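Local coordinates for period circadian protein homolog 2 (Mus musculus, PDB 3GDI) that probably acts as a mammalian circadian clock component in transcription regulation, using tandem PAS domains for protein interactions, at residues F234-G239 / E275-A280. Residues are numbered along the deposited sequence; the frame is centred on the assembly and turned at random.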
loop_
_atom_site.group_PDB
_atom_site.type_symbol
_atom_site.label_atom_id
_atom_site.label_comp_id
_atom_site.label_asym_id
_atom_site.label_seq_id
_atom_site.Cartn_x
_atom_site.Cartn_y
_atom_site.Cartn_z
ATOM N N PHE A 234 10.852 -2.872 20.269
ATOM C CA PHE A 234 10.135 -2.086 19.269
ATOM C C PHE A 234 9.537 -0.836 19.933
ATOM O O PHE A 234 8.877 -0.941 20.975
ATOM C CB PHE A 234 9.015 -2.950 18.699
ATOM C CG PHE A 234 8.433 -2.437 17.419
ATOM C CD1 PHE A 234 8.819 -2.996 16.195
ATOM C CD2 PHE A 234 7.488 -1.415 17.427
ATOM C CE1 PHE A 234 8.267 -2.545 14.992
ATOM C CE2 PHE A 234 6.933 -0.957 16.232
ATOM C CZ PHE A 234 7.323 -1.523 15.011
ATOM N N ARG A 235 9.753 0.336 19.339
ATOM C CA ARG A 235 9.232 1.572 19.904
ATOM C C ARG A 235 7.744 1.790 19.654
ATOM O O ARG A 235 7.245 1.572 18.550
ATOM C CB ARG A 235 10.011 2.769 19.369
ATOM C CG ARG A 235 9.568 4.104 19.963
ATOM C CD ARG A 235 10.662 5.160 19.832
ATOM N NE ARG A 235 11.179 5.232 18.471
ATOM C CZ ARG A 235 10.479 5.669 17.430
ATOM N NH1 ARG A 235 11.026 5.692 16.222
ATOM N NH2 ARG A 235 9.235 6.098 17.603
ATOM N N THR A 236 7.032 2.228 20.685
ATOM C CA THR A 236 5.608 2.472 20.538
ATOM C C THR A 236 5.355 3.962 20.327
ATOM O O THR A 236 6.286 4.772 20.322
ATOM C CB THR A 236 4.813 1.990 21.771
ATOM O OG1 THR A 236 5.015 2.896 22.862
ATOM C CG2 THR A 236 5.272 0.599 22.188
ATOM N N ARG A 237 4.081 4.306 20.162
ATOM C CA ARG A 237 3.653 5.677 19.920
ATOM C C ARG A 237 4.075 6.633 21.033
ATOM O O ARG A 237 4.392 7.783 20.763
ATOM C CB ARG A 237 2.128 5.706 19.754
ATOM C CG ARG A 237 1.524 7.045 19.340
ATOM C CD ARG A 237 1.967 7.438 17.945
ATOM N NE ARG A 237 1.026 8.340 17.278
ATOM C CZ ARG A 237 0.633 9.522 17.755
ATOM N NH1 ARG A 237 1.090 9.967 18.920
ATOM N NH2 ARG A 237 -0.219 10.265 17.057
ATOM N N ASN A 238 4.081 6.160 22.277
ATOM C CA ASN A 238 4.451 7.013 23.401
ATOM C C ASN A 238 5.954 7.065 23.680
ATOM O O ASN A 238 6.381 7.518 24.744
ATOM C CB ASN A 238 3.679 6.593 24.667
ATOM C CG ASN A 238 4.167 5.270 25.270
ATOM O OD1 ASN A 238 3.466 4.653 26.073
ATOM N ND2 ASN A 238 5.367 4.846 24.899
ATOM N N GLY A 239 6.757 6.600 22.725
ATOM C CA GLY A 239 8.204 6.648 22.891
ATOM C C GLY A 239 8.786 5.542 23.747
ATOM O O GLY A 239 10.003 5.422 23.888
ATOM N N GLU A 275 1.079 2.437 30.452
ATOM C CA GLU A 275 0.013 1.674 29.817
ATOM C C GLU A 275 -0.771 2.324 28.683
ATOM O O GLU A 275 -1.318 1.614 27.840
ATOM C CB GLU A 275 -0.962 1.173 30.882
ATOM C CG GLU A 275 -0.310 0.255 31.896
ATOM C CD GLU A 275 -1.276 -0.228 32.961
ATOM O OE1 GLU A 275 -1.955 0.622 33.588
ATOM O OE2 GLU A 275 -1.348 -1.458 33.171
ATOM N N ASP A 276 -0.860 3.649 28.652
ATOM C CA ASP A 276 -1.596 4.294 27.562
ATOM C C ASP A 276 -0.626 4.433 26.400
ATOM O O ASP A 276 0.168 5.376 26.339
ATOM C CB ASP A 276 -2.108 5.676 27.961
ATOM C CG ASP A 276 -3.065 6.251 26.936
ATOM O OD1 ASP A 276 -2.839 6.033 25.724
ATOM O OD2 ASP A 276 -4.038 6.925 27.336
ATOM N N VAL A 277 -0.697 3.486 25.476
ATOM C CA VAL A 277 0.203 3.469 24.344
ATOM C C VAL A 277 -0.123 4.506 23.261
ATOM O O VAL A 277 0.682 4.748 22.359
ATOM C CB VAL A 277 0.252 2.051 23.753
ATOM C CG1 VAL A 277 -1.020 1.754 22.986
ATOM C CG2 VAL A 277 1.485 1.892 22.911
ATOM N N PHE A 278 -1.288 5.140 23.367
ATOM C CA PHE A 278 -1.694 6.154 22.395
ATOM C C PHE A 278 -1.237 7.567 22.746
ATOM O O PHE A 278 -1.258 8.461 21.893
ATOM C CB PHE A 278 -3.210 6.130 22.209
ATOM C CG PHE A 278 -3.700 4.901 21.510
ATOM C CD1 PHE A 278 -3.369 4.674 20.179
ATOM C CD2 PHE A 278 -4.433 3.939 22.195
ATOM C CE1 PHE A 278 -3.751 3.507 19.536
ATOM C CE2 PHE A 278 -4.822 2.770 21.563
ATOM C CZ PHE A 278 -4.478 2.551 20.223
ATOM N N ALA A 279 -0.821 7.770 23.993
ATOM C CA ALA A 279 -0.343 9.078 24.428
ATOM C C ALA A 279 0.787 9.510 23.499
ATOM O O ALA A 279 1.231 8.731 22.654
ATOM C CB ALA A 279 0.157 8.996 25.857
ATOM N N ALA A 280 1.252 10.746 23.651
ATOM C CA ALA A 280 2.333 11.259 22.815
ATOM C C ALA A 280 3.663 11.174 23.552
ATOM O O ALA A 280 3.695 11.145 24.778
ATOM C CB ALA A 280 2.047 12.695 22.431
#
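Thr-236, Arg-237 and Asn-238 lie in the type I turn of the beta hairpin joining strands 227-235 and 241-252 of the second PAS domain. They pack on Val-277 to Ala-280, in the loop that follows strand 259-268. This loop segment holds a type I turn from Asp-276 to Ala-279. Asp-276 OD1 accepts from Phe-278 N at 3.0 Å, an Asx turn. Val-277 CG2, anti to its backbone N, meets Thr-236 CB at 3.5 Å, and the two side chains cross at about a right angle. Thr-236 OG1 is hydrogen-bonded to Glu-240 O across the hairpin and accepts a weak hydrogen bond from Asn-238 N. Arg-237 CB sits 3.1 Å from Val-277 O. The Arg-237 chain bends at chi2 (66°), and Arg-237 CG lies 3.7 Å from Ala-279 O. Arg-237 NH1 is 3.9 Å from Ala-279 O, which lies oblique to the guanidinium plane. Asn-238 CA also lies 3.7 Å from Ala-279 O. Arg-107 NH1 stands close to Arg-237 NH2, like charges that probably repel. An alanine in place of Arg-237 would probably open a gap beside Ala-279 O. The contact thus rests on apolar packing of Thr-236 on Val-277 and on carbons set against backbone carbonyls.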